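Local structure of beta-N-acetylglucosaminidase Nag2 (Vibrio harveyi, 6EZR) at residues E5-L10 / T25-S30; W37-A42 / A100-V105; P261-R266 / Y558-E563. The protein probably hydrolyses terminal non-reducing N-acetyl-D-hexosamine residues from N-acetyl-beta-D-hexosaminides, as a member of glycoside hydrolase family 20. All blocks are in the same frame, centred on the assembly; numbering follows the deposited sequence. Where two conformers were deposited one is given.

Contact 1: E5-L10 / T25-S30; sequences EYRVDL and TFHNLS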
loop_
_atom_site.group_PDB
_atom_site.type_symbol
_atom_site.label_atom_id
_atom_site.label_comp_id
_atom_site.label_asym_id
_atom_site.label_seq_id
_atom_site.Cartn_x
_atom_site.Cartn_y
_atom_site.Cartn_z
ATOM N N GLU A 5 17.108 23.218 21.901
ATOM C CA GLU A 5 17.025 24.640 22.228
ATOM C C GLU A 5 15.853 25.345 21.525
ATOM O O GLU A 5 15.524 26.492 21.852
ATOM C CB GLU A 5 18.344 25.316 21.842
ATOM C CG GLU A 5 19.555 24.833 22.640
ATOM C CD GLU A 5 20.880 25.271 22.034
ATOM O OE1 GLU A 5 21.186 24.845 20.899
ATOM O OE2 GLU A 5 21.623 26.032 22.695
ATOM N N TYR A 6 15.236 24.664 20.558
ATOM C CA TYR A 6 14.147 25.227 19.761
ATOM C C TYR A 6 12.911 24.338 19.822
ATOM O O TYR A 6 13.015 23.116 19.753
ATOM C CB TYR A 6 14.621 25.433 18.323
ATOM C CG TYR A 6 15.973 26.110 18.274
ATOM C CD1 TYR A 6 16.101 27.472 18.547
ATOM C CD2 TYR A 6 17.133 25.379 18.006
ATOM C CE1 TYR A 6 17.345 28.093 18.530
ATOM C CE2 TYR A 6 18.378 25.989 17.981
ATOM C CZ TYR A 6 18.482 27.343 18.245
ATOM O OH TYR A 6 19.720 27.944 18.220
ATOM N N ARG A 7 11.747 24.978 19.922
ATOM C CA ARG A 7 10.475 24.291 20.140
ATOM C C ARG A 7 9.350 24.988 19.397
ATOM O O ARG A 7 9.303 26.216 19.356
ATOM C CB ARG A 7 10.146 24.268 21.631
ATOM C CG ARG A 7 8.855 23.554 21.998
ATOM C CD ARG A 7 8.741 23.325 23.499
ATOM N NE ARG A 7 8.898 21.911 23.863
ATOM C CZ ARG A 7 10.051 21.281 24.107
ATOM N NH1 ARG A 7 11.232 21.902 24.034
ATOM N NH2 ARG A 7 10.023 19.990 24.429
ATOM N N VAL A 8 8.442 24.197 18.821
ATOM C CA VAL A 8 7.277 24.723 18.097
ATOM C C VAL A 8 5.981 24.086 18.620
ATOM O O VAL A 8 5.864 22.857 18.660
ATOM C CB VAL A 8 7.437 24.588 16.552
ATOM C CG1 VAL A 8 7.371 23.140 16.076
ATOM C CG2 VAL A 8 6.410 25.450 15.836
ATOM N N ASP A 9 5.037 24.939 19.037
ATOM C CA ASP A 9 3.730 24.522 19.581
ATOM C C ASP A 9 2.600 24.939 18.656
ATOM O O ASP A 9 2.436 26.126 18.352
ATOM C CB ASP A 9 3.444 25.160 20.951
ATOM C CG ASP A 9 4.415 24.727 22.024
ATOM O OD1 ASP A 9 5.256 23.850 21.751
ATOM O OD2 ASP A 9 4.346 25.281 23.150
ATOM N N LEU A 10 1.806 23.957 18.256
ATOM C CA LEU A 10 0.661 24.167 17.392
ATOM C C LEU A 10 -0.618 23.899 18.185
ATOM O O LEU A 10 -0.718 22.909 18.896
ATOM C CB LEU A 10 0.769 23.238 16.185
ATOM C CG LEU A 10 -0.208 23.434 15.033
ATOM C CD1 LEU A 10 0.005 24.784 14.362
ATOM C CD2 LEU A 10 -0.017 22.314 14.025
ATOM N N THR A 25 3.195 28.815 17.740
ATOM C CA THR A 25 4.222 29.537 18.507
ATOM C C THR A 25 5.579 28.840 18.396
ATOM O O THR A 25 5.702 27.684 18.749
ATOM C CB THR A 25 3.851 29.665 19.999
ATOM O OG1 THR A 25 2.472 30.019 20.124
ATOM C CG2 THR A 25 4.687 30.750 20.669
ATOM N N PHE A 26 6.581 29.560 17.898
ATOM C CA PHE A 26 7.971 29.099 17.890
ATOM C C PHE A 26 8.772 29.800 18.996
ATOM O O PHE A 26 8.758 31.038 19.096
ATOM C CB PHE A 26 8.630 29.344 16.534
ATOM C CG PHE A 26 10.082 28.968 16.501
ATOM C CD1 PHE A 26 10.466 27.654 16.298
ATOM C CD2 PHE A 26 11.069 29.925 16.707
ATOM C CE1 PHE A 26 11.809 27.300 16.280
ATOM C CE2 PHE A 26 12.413 29.576 16.694
ATOM C CZ PHE A 26 12.783 28.259 16.482
ATOM N N HIS A 27 9.489 28.994 19.785
ATOM C CA HIS A 27 10.211 29.457 20.975
ATOM C C HIS A 27 11.726 29.352 20.786
ATOM O O HIS A 27 12.261 28.252 20.637
ATOM C CB HIS A 27 9.837 28.622 22.216
ATOM C CG HIS A 27 8.372 28.371 22.385
ATOM N ND1 HIS A 27 7.476 29.359 22.715
ATOM C CD2 HIS A 27 7.654 27.227 22.322
ATOM C CE1 HIS A 27 6.267 28.846 22.824
ATOM N NE2 HIS A 27 6.346 27.551 22.588
ATOM N N ASN A 28 12.408 30.493 20.792
ATOM C CA ASN A 28 13.863 30.516 20.900
ATOM C C ASN A 28 14.247 30.386 22.373
ATOM O O ASN A 28 14.207 31.364 23.127
ATOM C CB ASN A 28 14.445 31.806 20.311
ATOM C CG ASN A 28 15.971 31.822 20.314
ATOM O OD1 ASN A 28 16.624 30.841 20.683
ATOM N ND2 ASN A 28 16.545 32.943 19.891
ATOM N N LEU A 29 14.601 29.170 22.774
ATOM C CA LEU A 29 15.006 28.897 24.153
ATOM C C LEU A 29 16.530 28.830 24.328
ATOM O O LEU A 29 17.005 28.519 25.414
ATOM C CB LEU A 29 14.336 27.611 24.660
ATOM C CG LEU A 29 12.816 27.521 24.460
ATOM C CD1 LEU A 29 12.282 26.203 25.001
ATOM C CD2 LEU A 29 12.099 28.698 25.109
ATOM N N SER A 30 17.284 29.123 23.265
ATOM C CA SER A 30 18.738 29.275 23.351
ATOM C C SER A 30 19.101 30.608 24.012
ATOM O O SER A 30 18.257 31.504 24.150
ATOM C CB SER A 30 19.384 29.186 21.960
ATOM O OG SER A 30 19.244 30.393 21.226
HETATM O O HOH W 1 0.722 28.138 19.702
#
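The imidazole of His27 meets Asp9 and Arg7 with its edge: Asp9 CG and Arg7 CB lie there in the ring plane, while Thr25 O sits off-centre over one face. His27 NE2 donates to Asp9 OD2 at 3.1 Å, reaching the oxygen from above a carboxylate turned 72° against the ring. With CG anti to the carbonyl carbon (chi1 -45°), the His27 ring reaches diagonally across to Asp9 on the partner strand, and His27 CD2 comes within 3.9 Å of Arg7 CG. On the other face of the sheet, Phe26 turns its edge to Val8 CB, and Phe26 CZ touches Tyr6 CB at 3.8 Å. The Tyr6 ring has Glu5 CB over the rim of one face and Asn28 OD1 3.6 Å from its CE1. In the backbone, Arg7 with His27 and Asp9 with Thr25 are hydrogen-bonded pairs of an antiparallel hairpin; His27 N to Arg7 O is 2.8 Å, but the return bond from Arg7 N is weak. Asn28 OD1 accepts from Ser30 N, an Asx turn at the strand end. Asp9 OD1 also bonds Thr118 OG1 and His27 ND1 bonds His78 ND1; the carboxylate would probably favour a proton on NE2.

Contact 2: W37-A42 / A100-V105; sequences WGLTFA and AMIDFV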
loop_
_atom_site.group_PDB
_atom_site.type_symbol
_atom_site.label_atom_id
_atom_site.label_comp_id
_atom_site.label_asym_id
_atom_site.label_seq_id
_atom_site.Cartn_x
_atom_site.Cartn_y
_atom_site.Cartn_z
ATOM N N TRP A 37 16.645 33.819 10.174
ATOM C CA TRP A 37 16.175 32.478 10.502
ATOM C C TRP A 37 14.867 32.183 9.773
ATOM O O TRP A 37 14.115 33.100 9.437
ATOM C CB TRP A 37 16.014 32.304 12.021
ATOM C CG TRP A 37 14.862 33.053 12.582
ATOM C CD1 TRP A 37 14.826 34.373 12.908
ATOM C CD2 TRP A 37 13.565 32.532 12.862
ATOM N NE1 TRP A 37 13.584 34.712 13.377
ATOM C CE2 TRP A 37 12.787 33.600 13.363
ATOM C CE3 TRP A 37 12.978 31.264 12.737
ATOM C CZ2 TRP A 37 11.451 33.441 13.746
ATOM C CZ3 TRP A 37 11.650 31.104 13.120
ATOM C CH2 TRP A 37 10.900 32.192 13.617
ATOM N N GLY A 38 14.604 30.898 9.545
ATOM C CA GLY A 38 13.359 30.449 8.924
ATOM C C GLY A 38 12.915 29.101 9.453
ATOM O O GLY A 38 13.738 28.256 9.766
ATOM N N LEU A 39 11.604 28.907 9.531
ATOM C CA LEU A 39 11.026 27.691 10.071
ATOM C C LEU A 39 10.575 26.786 8.939
ATOM O O LEU A 39 9.830 27.214 8.064
ATOM C CB LEU A 39 9.841 28.024 10.976
ATOM C CG LEU A 39 9.249 26.872 11.799
ATOM C CD1 LEU A 39 10.279 26.152 12.669
ATOM C CD2 LEU A 39 8.119 27.416 12.661
ATOM N N THR A 40 11.042 25.543 8.968
ATOM C CA THR A 40 10.656 24.523 8.009
ATOM C C THR A 40 10.024 23.367 8.783
ATOM O O THR A 40 10.529 22.971 9.831
ATOM C CB THR A 40 11.873 24.041 7.194
ATOM O OG1 THR A 40 12.200 25.018 6.201
ATOM C CG2 THR A 40 11.600 22.730 6.499
ATOM N N PHE A 41 8.926 22.831 8.254
ATOM C CA PHE A 41 8.208 21.729 8.896
ATOM C C PHE A 41 7.409 20.918 7.882
ATOM O O PHE A 41 7.179 21.359 6.749
ATOM C CB PHE A 41 7.275 22.247 10.006
ATOM C CG PHE A 41 6.268 23.272 9.535
ATOM C CD1 PHE A 41 5.013 22.880 9.070
ATOM C CD2 PHE A 41 6.569 24.627 9.565
ATOM C CE1 PHE A 41 4.081 23.819 8.644
ATOM C CE2 PHE A 41 5.646 25.573 9.141
ATOM C CZ PHE A 41 4.399 25.169 8.675
ATOM N N ALA A 42 6.985 19.736 8.317
ATOM C CA ALA A 42 6.195 18.819 7.503
ATOM C C ALA A 42 4.757 18.805 8.023
ATOM O O ALA A 42 4.535 18.634 9.220
ATOM C CB ALA A 42 6.790 17.422 7.544
ATOM N N ALA A 100 10.072 19.331 12.457
ATOM C CA ALA A 100 10.426 20.732 12.255
ATOM C C ALA A 100 11.924 20.983 12.426
ATOM O O ALA A 100 12.625 20.234 13.120
ATOM C CB ALA A 100 9.630 21.622 13.192
ATOM N N MET A 101 12.395 22.052 11.782
ATOM C CA MET A 101 13.795 22.456 11.815
ATOM C C MET A 101 13.925 23.945 11.482
ATOM O O MET A 101 12.998 24.544 10.933
ATOM C CB MET A 101 14.626 21.606 10.852
ATOM C CG MET A 101 14.270 21.736 9.377
ATOM S SD MET A 101 15.711 21.483 8.318
ATOM C CE MET A 101 16.548 23.060 8.507
ATOM N N ILE A 102 15.061 24.548 11.824
ATOM C CA ILE A 102 15.314 25.946 11.448
ATOM C C ILE A 102 16.604 26.105 10.656
ATOM O O ILE A 102 17.556 25.351 10.839
ATOM C CB ILE A 102 15.299 26.932 12.644
ATOM C CG1 ILE A 102 16.212 26.465 13.781
ATOM C CG2 ILE A 102 13.874 27.140 13.140
ATOM C CD1 ILE A 102 16.607 27.590 14.721
ATOM N N ASP A 103 16.582 27.080 9.754
ATOM C CA ASP A 103 17.741 27.530 9.004
ATOM C C ASP A 103 18.060 28.918 9.520
ATOM O O ASP A 103 17.157 29.728 9.690
ATOM C CB ASP A 103 17.416 27.591 7.512
ATOM C CG ASP A 103 17.330 26.214 6.881
ATOM O OD1 ASP A 103 18.384 25.564 6.730
ATOM O OD2 ASP A 103 16.211 25.777 6.533
ATOM N N PHE A 104 19.336 29.190 9.772
ATOM C CA PHE A 104 19.757 30.476 10.333
ATOM C C PHE A 104 21.235 30.762 10.073
ATOM O O PHE A 104 21.973 29.903 9.592
ATOM C CB PHE A 104 19.406 30.569 11.832
ATOM C CG PHE A 104 20.082 29.537 12.699
ATOM C CD1 PHE A 104 19.634 28.221 12.726
ATOM C CD2 PHE A 104 21.138 29.896 13.535
ATOM C CE1 PHE A 104 20.244 27.275 13.545
ATOM C CE2 PHE A 104 21.752 28.956 14.356
ATOM C CZ PHE A 104 21.303 27.643 14.362
ATOM N N VAL A 105 21.634 31.992 10.384
ATOM C CA VAL A 105 22.969 32.512 10.101
ATOM C C VAL A 105 23.620 33.015 11.390
ATOM O O VAL A 105 23.117 33.958 12.000
ATOM C CB VAL A 105 22.863 33.660 9.067
ATOM C CG1 VAL A 105 24.150 34.472 8.955
ATOM C CG2 VAL A 105 22.484 33.095 7.708
#
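Leu39 lays its CD1 methyl against Ile102 CG2, 3.8 Å away, the two branches crossing at a slant in a non-hydrogen-bonded antiparallel pair. CG of Leu39 is anti to the backbone N (chi1 -171°); with chi2 55° the CD1 branch then turns to the neighbouring strand, Leu39 CD1 coming within 3.6 Å of Met101 O. Further along the same face, Phe41 CB rests on Ala100 CB at 4.0 Å, while its ring leads away from the pair. Trp37 CB touches Phe104 CB at 3.8 Å. Trp37 CA is 3.0 Å from Asp103 O in a CA-H...O contact. The opposite face carries Thr40 and Met101 side by side, Thr40 CB 4.0 Å from Met101 CG. Two hydrogen-bonded pairs fix the register: Thr40 with Met101, nearly straight at Thr40 N (171°), and Gly38 with Asp103, where Gly38 N to Asp103 O is 2.8 Å. This antiparallel pair lies in the middle of the N-terminal beta sheet, between strands 63-67 and 110-117. Its Leu39 and Ile102 face packs on Phe26 of strand 19-28, as the two layers of a beta sandwich do, with Trp37 also meeting Tyr79 edge-to-face, whereas Thr40 and Met101 reach the loop at Leu337.

Contact 3: P261-R266 / Y558-E563; sequences PRFRYR and YEPLAE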
loop_
_atom_site.group_PDB
_atom_site.type_symbol
_atom_site.label_atom_id
_atom_site.label_comp_id
_atom_site.label_asym_id
_atom_site.label_seq_id
_atom_site.Cartn_x
_atom_site.Cartn_y
_atom_site.Cartn_z
ATOM N N PRO A 261 -11.113 -20.919 -3.546
ATOM C CA PRO A 261 -11.226 -19.466 -3.416
ATOM C C PRO A 261 -12.551 -18.887 -3.929
ATOM O O PRO A 261 -13.007 -19.258 -5.011
ATOM C CB PRO A 261 -10.063 -18.950 -4.270
ATOM C CG PRO A 261 -9.808 -20.027 -5.268
ATOM C CD PRO A 261 -10.114 -21.310 -4.562
ATOM N N ARG A 262 -13.149 -17.978 -3.161
ATOM C CA ARG A 262 -14.323 -17.217 -3.625
ATOM C C ARG A 262 -14.008 -16.362 -4.850
ATOM O O ARG A 262 -14.773 -16.359 -5.802
ATOM C CB ARG A 262 -14.891 -16.309 -2.526
ATOM C CG ARG A 262 -16.407 -16.195 -2.549
ATOM C CD ARG A 262 -16.955 -14.897 -3.103
ATOM N NE ARG A 262 -17.205 -13.932 -2.035
ATOM C CZ ARG A 262 -18.162 -12.998 -2.028
ATOM N NH1 ARG A 262 -18.257 -12.190 -0.973
ATOM N NH2 ARG A 262 -19.025 -12.854 -3.045
ATOM N N PHE A 263 -12.882 -15.650 -4.809
ATOM C CA PHE A 263 -12.429 -14.779 -5.911
ATOM C C PHE A 263 -11.074 -15.216 -6.483
ATOM O O PHE A 263 -10.230 -15.738 -5.750
ATOM C CB PHE A 263 -12.328 -13.335 -5.426
ATOM C CG PHE A 263 -13.655 -12.696 -5.149
ATOM C CD1 PHE A 263 -14.490 -12.327 -6.190
ATOM C CD2 PHE A 263 -14.071 -12.456 -3.848
ATOM C CE1 PHE A 263 -15.713 -11.727 -5.947
ATOM C CE2 PHE A 263 -15.290 -11.852 -3.591
ATOM C CZ PHE A 263 -16.115 -11.488 -4.642
ATOM N N ARG A 264 -10.875 -14.989 -7.783
ATOM C CA ARG A 264 -9.621 -15.357 -8.467
ATOM C C ARG A 264 -8.445 -14.439 -8.101
ATOM O O ARG A 264 -7.335 -14.914 -7.841
ATOM C CB ARG A 264 -9.815 -15.383 -9.994
ATOM C CG ARG A 264 -10.800 -16.453 -10.453
ATOM C CD ARG A 264 -10.900 -16.604 -11.972
ATOM N NE ARG A 264 -11.087 -15.343 -12.702
ATOM C CZ ARG A 264 -12.211 -14.621 -12.741
ATOM N NH1 ARG A 264 -13.300 -14.991 -12.065
ATOM N NH2 ARG A 264 -12.243 -13.497 -13.455
ATOM N N TYR A 265 -8.696 -13.131 -8.102
ATOM C CA TYR A 265 -7.694 -12.123 -7.762
ATOM C C TYR A 265 -7.858 -11.767 -6.283
ATOM O O TYR A 265 -8.911 -11.273 -5.880
ATOM C CB TYR A 265 -7.887 -10.898 -8.649
ATOM C CG TYR A 265 -6.835 -9.803 -8.522
ATOM C CD1 TYR A 265 -6.840 -8.913 -7.447
ATOM C CD2 TYR A 265 -5.866 -9.625 -9.508
ATOM C CE1 TYR A 265 -5.894 -7.897 -7.346
ATOM C CE2 TYR A 265 -4.924 -8.612 -9.421
ATOM C CZ TYR A 265 -4.931 -7.754 -8.337
ATOM O OH TYR A 265 -3.975 -6.763 -8.247
ATOM N N ARG A 266 -6.822 -12.030 -5.483
ATOM C CA ARG A 266 -6.824 -11.744 -4.037
ATOM C C ARG A 266 -5.507 -11.059 -3.704
ATOM O O ARG A 266 -4.497 -11.724 -3.492
ATOM C CB ARG A 266 -6.989 -13.036 -3.218
ATOM C CG ARG A 266 -8.177 -13.887 -3.658
ATOM C CD ARG A 266 -8.366 -15.144 -2.811
ATOM N NE ARG A 266 -7.218 -16.050 -2.894
ATOM C CZ ARG A 266 -6.895 -16.797 -3.955
ATOM N NH1 ARG A 266 -7.623 -16.791 -5.074
ATOM N NH2 ARG A 266 -5.816 -17.567 -3.899
ATOM N N TYR A 558 -17.098 -5.775 5.683
ATOM C CA TYR A 558 -16.994 -5.665 4.236
ATOM C C TYR A 558 -17.288 -7.016 3.601
ATOM O O TYR A 558 -16.452 -7.919 3.634
ATOM C CB TYR A 558 -15.603 -5.177 3.829
ATOM C CG TYR A 558 -15.366 -5.142 2.333
ATOM C CD1 TYR A 558 -16.295 -4.568 1.468
ATOM C CD2 TYR A 558 -14.199 -5.668 1.787
ATOM C CE1 TYR A 558 -16.070 -4.535 0.103
ATOM C CE2 TYR A 558 -13.960 -5.635 0.426
ATOM C CZ TYR A 558 -14.893 -5.070 -0.415
ATOM O OH TYR A 558 -14.645 -5.052 -1.768
ATOM N N GLU A 559 -18.499 -7.132 3.055
ATOM C CA GLU A 559 -18.975 -8.327 2.368
ATOM C C GLU A 559 -19.110 -8.000 0.877
ATOM O O GLU A 559 -20.142 -7.475 0.450
ATOM C CB GLU A 559 -20.306 -8.791 2.984
ATOM C CG GLU A 559 -20.120 -9.622 4.256
ATOM C CD GLU A 559 -21.407 -9.866 5.038
ATOM O OE1 GLU A 559 -22.104 -8.883 5.368
ATOM O OE2 GLU A 559 -21.710 -11.046 5.345
ATOM N N PRO A 560 -18.059 -8.292 0.081
ATOM C CA PRO A 560 -18.085 -7.862 -1.324
ATOM C C PRO A 560 -19.160 -8.571 -2.147
ATOM O O PRO A 560 -19.356 -9.788 -2.015
ATOM C CB PRO A 560 -16.671 -8.183 -1.836
ATOM C CG PRO A 560 -16.129 -9.204 -0.902
ATOM C CD PRO A 560 -16.814 -9.012 0.420
ATOM N N LEU A 561 -19.861 -7.782 -2.956
ATOM C CA LEU A 561 -20.927 -8.258 -3.845
ATOM C C LEU A 561 -22.010 -9.067 -3.109
ATOM O O LEU A 561 -22.439 -10.120 -3.585
ATOM C CB LEU A 561 -20.320 -9.088 -4.985
ATOM C CG LEU A 561 -19.189 -8.460 -5.800
ATOM C CD1 LEU A 561 -18.678 -9.487 -6.787
ATOM C CD2 LEU A 561 -19.643 -7.214 -6.538
ATOM N N ALA A 562 -22.445 -8.562 -1.955
ATOM C CA ALA A 562 -23.399 -9.269 -1.085
ATOM C C ALA A 562 -24.768 -9.469 -1.749
ATOM O O ALA A 562 -25.338 -10.560 -1.669
ATOM C CB ALA A 562 -23.552 -8.542 0.247
ATOM N N GLU A 563 -25.264 -8.427 -2.421
ATOM C CA GLU A 563 -26.567 -8.464 -3.117
ATOM C C GLU A 563 -26.493 -8.816 -4.622
ATOM O O GLU A 563 -27.462 -8.606 -5.349
ATOM C CB GLU A 563 -27.322 -7.133 -2.904
ATOM C CG GLU A 563 -28.344 -7.171 -1.772
ATOM C CD GLU A 563 -29.640 -7.903 -2.136
ATOM O OE1 GLU A 563 -30.179 -8.632 -1.273
ATOM O OE2 GLU A 563 -30.132 -7.756 -3.280
#
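Bends at chi2 (-104°) and chi3 (-94°) carry the Arg262 guanidinium past the CE2 side of the Phe263 ring and bring NH1 to Pro560 O. Phe263, its CG anti to the carbonyl carbon, points its ring at the same loop, and CE2 lies near the rim of one guanidinium face. Arg262 NH1 donates to Pro560 O at 2.8 Å, in the carbonyl plane and on a lone pair, although the oxygen is tilted 28° out of the guanidinium plane; a second bond from Arg262 NH2 to this oxygen, 3.3 Å long, is weak. One carbonyl thus takes both terminal nitrogens. Beside it the contact is apolar: Phe263 CE2 packs on Pro560 CG at 3.9 Å, and Leu561 CD1 comes to the ring edge, 3.8 Å from Phe263 CE1. Pro560 and Leu561 are the central residues of a type II turn from Glu559 to Ala562, Leu561 having positive phi, and Glu508 OE1 receives the Leu561 N-H. Arg266 NH1 binds Phe263 O at 2.9 Å, holding the approach to strand 265-271. Ile577 of strand 574-581 packs against both Phe263 and Pro560. The arrangement belongs to the N-terminal end of the strands in a TIM barrel, where the lead-in to the first strand meets a loop before the last.

In the fold
From the N terminus, contact 1 closes a tight hairpin of strands 6-16 and 19-28 before contact 2 opens. Contact 2 then closes a loop of 57 residues, which holds the strand pair 56-60 and 63-67 as well as strand 78-85. The two lie in series in one eight-stranded sheet, and they meet through apolar side chains, with Tyr6 CD1 3.9 Å from Ile102 CD1, giving the N-terminal beta domain a shared interior. Contact 3 closes a far longer span of 291 residues around the catalytic barrel, whose strands 265-271 and 574-581 are parallel neighbours. Its centre is about 52 Å from that of contact 1. None of the three nests or crosses.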